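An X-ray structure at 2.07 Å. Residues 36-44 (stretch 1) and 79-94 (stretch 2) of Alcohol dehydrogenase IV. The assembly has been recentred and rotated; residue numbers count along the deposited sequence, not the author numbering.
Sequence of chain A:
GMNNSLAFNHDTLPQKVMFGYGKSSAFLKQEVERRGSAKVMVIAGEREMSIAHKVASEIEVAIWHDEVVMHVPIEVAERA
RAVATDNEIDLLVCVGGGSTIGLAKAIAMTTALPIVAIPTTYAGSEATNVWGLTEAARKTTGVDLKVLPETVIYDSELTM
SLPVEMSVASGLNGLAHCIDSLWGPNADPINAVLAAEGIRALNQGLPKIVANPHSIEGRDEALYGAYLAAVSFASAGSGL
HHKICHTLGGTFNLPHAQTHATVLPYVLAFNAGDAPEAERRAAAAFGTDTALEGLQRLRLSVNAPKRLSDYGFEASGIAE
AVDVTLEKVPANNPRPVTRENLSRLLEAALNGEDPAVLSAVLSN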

# COMPACT_ATOMS: atom_id res chain seq x y z
N GLY A 36 18.94 -17.44 -3.89
CA GLY A 36 19.99 -18.46 -3.83
C GLY A 36 19.51 -19.80 -3.28
O GLY A 36 20.32 -20.67 -2.93
N SER A 37 18.18 -19.99 -3.30
CA SER A 37 17.53 -21.18 -2.72
C SER A 37 18.02 -22.44 -3.35
O SER A 37 18.03 -22.55 -4.57
CB SER A 37 16.01 -21.09 -2.91
OG SER A 37 15.54 -19.85 -2.48
N ALA A 38 18.42 -23.40 -2.52
CA ALA A 38 18.99 -24.67 -3.01
C ALA A 38 18.10 -25.89 -2.81
O ALA A 38 18.41 -26.97 -3.32
CB ALA A 38 20.38 -24.92 -2.33
N LYS A 39 17.00 -25.75 -2.05
CA LYS A 39 16.14 -26.90 -1.74
C LYS A 39 14.70 -26.48 -1.64
O LYS A 39 14.15 -26.35 -0.54
CB LYS A 39 16.60 -27.59 -0.46
CG LYS A 39 17.97 -28.25 -0.56
CD LYS A 39 18.08 -29.47 0.32
CE LYS A 39 17.43 -30.69 -0.33
NZ LYS A 39 17.71 -31.94 0.45
N VAL A 40 14.08 -26.34 -2.81
CA VAL A 40 12.76 -25.86 -2.97
C VAL A 40 11.72 -26.96 -2.78
O VAL A 40 11.85 -28.08 -3.31
CB VAL A 40 12.58 -25.27 -4.39
CG1 VAL A 40 11.14 -24.75 -4.58
CG2 VAL A 40 13.62 -24.17 -4.68
N MSE A 41 10.67 -26.63 -2.04
CA MSE A 41 9.53 -27.51 -1.87
C MSE A 41 8.33 -26.88 -2.55
O MSE A 41 7.93 -25.76 -2.21
CB MSE A 41 9.26 -27.72 -0.39
CG MSE A 41 8.01 -28.61 -0.05
SE MSE A 41 7.94 -28.85 1.89
CE MSE A 41 6.34 -29.91 2.12
N VAL A 42 7.76 -27.59 -3.52
CA VAL A 42 6.55 -27.12 -4.20
C VAL A 42 5.32 -27.85 -3.61
O VAL A 42 5.30 -29.09 -3.49
CB VAL A 42 6.61 -27.35 -5.73
CG1 VAL A 42 5.29 -27.03 -6.37
CG2 VAL A 42 7.72 -26.48 -6.35
N ILE A 43 4.33 -27.06 -3.24
CA ILE A 43 3.14 -27.57 -2.60
C ILE A 43 1.98 -27.31 -3.54
O ILE A 43 1.73 -26.17 -3.91
CB ILE A 43 2.88 -26.85 -1.24
CG1 ILE A 43 4.02 -27.12 -0.28
CG2 ILE A 43 1.53 -27.29 -0.63
CD1 ILE A 43 4.18 -26.08 0.78
N ALA A 44 1.25 -28.36 -3.88
CA ALA A 44 0.11 -28.24 -4.78
C ALA A 44 -0.78 -29.49 -4.65
O ALA A 44 -0.27 -30.57 -4.50
CB ALA A 44 0.60 -28.09 -6.26
N ARG A 79 2.60 -33.32 9.26
CA ARG A 79 3.32 -34.09 8.21
C ARG A 79 4.08 -33.17 7.26
O ARG A 79 5.23 -33.42 6.97
CB ARG A 79 2.37 -34.97 7.41
CG ARG A 79 1.99 -36.27 8.12
CD ARG A 79 1.17 -37.19 7.20
NE ARG A 79 -0.18 -36.66 6.91
CZ ARG A 79 -1.25 -36.81 7.71
NH1 ARG A 79 -1.14 -37.39 8.90
NH2 ARG A 79 -2.41 -36.32 7.35
N ALA A 80 3.43 -32.11 6.78
CA ALA A 80 4.09 -31.15 5.85
C ALA A 80 5.32 -30.51 6.49
O ALA A 80 6.35 -30.34 5.84
CB ALA A 80 3.12 -30.10 5.38
N ARG A 81 5.23 -30.18 7.78
CA ARG A 81 6.34 -29.53 8.48
C ARG A 81 7.51 -30.48 8.57
O ARG A 81 8.64 -30.06 8.43
CB ARG A 81 5.93 -29.06 9.89
CG ARG A 81 5.01 -27.85 9.90
CD ARG A 81 4.18 -27.77 11.17
NE ARG A 81 3.28 -26.59 11.20
CZ ARG A 81 2.30 -26.41 12.09
NH1 ARG A 81 2.03 -27.34 12.99
NH2 ARG A 81 1.55 -25.31 12.06
N ALA A 82 7.22 -31.75 8.84
CA ALA A 82 8.26 -32.77 8.95
C ALA A 82 9.00 -32.96 7.61
O ALA A 82 10.22 -33.05 7.58
CB ALA A 82 7.65 -34.08 9.43
N VAL A 83 8.24 -33.07 6.52
CA VAL A 83 8.84 -33.15 5.17
C VAL A 83 9.80 -31.96 4.93
O VAL A 83 10.97 -32.15 4.53
CB VAL A 83 7.74 -33.19 4.07
CG1 VAL A 83 8.34 -33.02 2.68
CG2 VAL A 83 6.96 -34.51 4.16
N ALA A 84 9.32 -30.75 5.23
CA ALA A 84 10.13 -29.54 5.12
C ALA A 84 11.44 -29.65 5.91
O ALA A 84 12.54 -29.45 5.36
CB ALA A 84 9.32 -28.29 5.60
N THR A 85 11.32 -29.95 7.19
CA THR A 85 12.47 -30.01 8.05
C THR A 85 13.41 -31.20 7.72
O THR A 85 14.62 -31.04 7.66
CB THR A 85 12.05 -30.05 9.54
OG1 THR A 85 11.25 -31.20 9.76
CG2 THR A 85 11.26 -28.83 9.91
N ASP A 86 12.84 -32.38 7.51
CA ASP A 86 13.64 -33.58 7.19
C ASP A 86 14.47 -33.42 5.92
O ASP A 86 15.55 -33.98 5.80
CB ASP A 86 12.75 -34.81 7.02
CG ASP A 86 12.15 -35.30 8.33
OD1 ASP A 86 12.54 -34.80 9.41
OD2 ASP A 86 11.27 -36.19 8.28
N ASN A 87 13.95 -32.66 4.96
CA ASN A 87 14.59 -32.51 3.67
C ASN A 87 15.39 -31.23 3.57
O ASN A 87 15.88 -30.87 2.50
CB ASN A 87 13.54 -32.59 2.57
CG ASN A 87 13.00 -33.99 2.39
OD1 ASN A 87 13.66 -34.84 1.81
ND2 ASN A 87 11.78 -34.23 2.84
N GLU A 88 15.49 -30.52 4.69
CA GLU A 88 16.26 -29.30 4.74
C GLU A 88 15.83 -28.31 3.67
O GLU A 88 16.64 -27.60 3.07
CB GLU A 88 17.74 -29.62 4.65
CG GLU A 88 18.19 -30.48 5.81
CD GLU A 88 19.60 -30.97 5.65
OE1 GLU A 88 19.89 -31.66 4.66
OE2 GLU A 88 20.41 -30.69 6.54
N ILE A 89 14.53 -28.22 3.51
CA ILE A 89 13.93 -27.29 2.60
C ILE A 89 14.30 -25.85 2.98
O ILE A 89 14.36 -25.51 4.15
CB ILE A 89 12.41 -27.46 2.63
CG1 ILE A 89 12.04 -28.82 2.04
CG2 ILE A 89 11.74 -26.35 1.87
CD1 ILE A 89 12.57 -29.05 0.60
N ASP A 90 14.56 -25.01 1.99
CA ASP A 90 14.89 -23.63 2.25
C ASP A 90 13.95 -22.62 1.57
O ASP A 90 14.10 -21.42 1.77
CB ASP A 90 16.38 -23.33 1.96
CG ASP A 90 16.73 -23.39 0.47
OD1 ASP A 90 15.87 -23.77 -0.35
OD2 ASP A 90 17.91 -23.07 0.13
N LEU A 91 13.00 -23.12 0.81
CA LEU A 91 11.97 -22.27 0.22
C LEU A 91 10.71 -23.08 0.02
O LEU A 91 10.77 -24.24 -0.41
CB LEU A 91 12.45 -21.70 -1.12
CG LEU A 91 11.54 -20.67 -1.83
CD1 LEU A 91 11.44 -19.41 -1.01
CD2 LEU A 91 12.07 -20.36 -3.23
N LEU A 92 9.57 -22.48 0.39
CA LEU A 92 8.25 -23.03 0.11
C LEU A 92 7.66 -22.34 -1.11
O LEU A 92 7.68 -21.10 -1.19
CB LEU A 92 7.30 -22.79 1.30
CG LEU A 92 7.73 -23.37 2.65
CD1 LEU A 92 6.76 -22.96 3.76
CD2 LEU A 92 7.84 -24.85 2.54
N VAL A 93 7.15 -23.12 -2.07
CA VAL A 93 6.45 -22.55 -3.21
C VAL A 93 5.08 -23.22 -3.29
O VAL A 93 4.99 -24.42 -3.32
CB VAL A 93 7.21 -22.76 -4.59
CG1 VAL A 93 6.43 -22.09 -5.70
CG2 VAL A 93 8.68 -22.22 -4.54
N CYS A 94 4.00 -22.43 -3.26
CA CYS A 94 2.68 -23.02 -3.32
C CYS A 94 1.95 -22.59 -4.55
O CYS A 94 1.95 -21.42 -4.90
CB CYS A 94 1.88 -22.74 -2.04
SG CYS A 94 1.84 -20.98 -1.49
O HOH W 1 15.46 -19.93 0.27

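Two parallel strands, one carrying Met41 and the other Leu92, form the spine of this contact, and the helix that carries Ala80 and Ala84, which precedes the second strand, packs over one face of the pair. Together the two stretches bury 805 Å² of surface, both sides summed. The strands are zipped by backbone hydrogen bonds: Met41 N to Leu91 O (2.9 Å), Val93 N to Met41 O (2.8 Å) and Ile43 N to Val93 O (2.7 Å). These bonds use only main-chain atoms, so the side chains are left to pack on the two faces.

On the face carrying Val40, Leu91, Val42 and Val93, branched side chains pack directly against each other. Val40 CG1 meets Val93 CG2 at 3.5 Å, a diagonal contact between successive pairs on this face, two rungs apart in the ladder.

The other face needs reach, since the helix axis passes 10.0 Å from that of the Met41 strand. Selenomethionine Met41 supplies it. With all three chi angles t, its side chain is a nearly straight rod directed into a hollow bounded by Ala80, Val83, Ala84, Ile89 and Leu92. At its base, Met41 CB rests on Ile89 CG2 at 3.6 Å. Met41 SE lies 4.0 Å from Ala84 CB, and Met41 SE is 4.1 Å from Leu92 CD2. At the tip, Met41 CE touches Val83 CG1 at 3.7 Å. Met41 is the residue most covered, and this buried, apolar place suits its long apolar side chain. The small methyl groups of Ala80 and Ala84 leave the helix surface low where the rod comes in. Farther along this face, Ile43 CD1 approaches Leu92 CD2 at 4.2 Å.

Polar atoms close the end before the strands. Asp90, chi1 p, turns its carboxylate to two successive amides, Ala38 N to Asp90 OD2 (2.7 Å) and Lys39 N to Asp90 OD1 (2.8 Å), while Asp90 N returns a bond to Lys39 O (2.9 Å). The long Lys39 side chain carries Lys39 NZ to Asn87 O, 2.9 Å away, just past the helix.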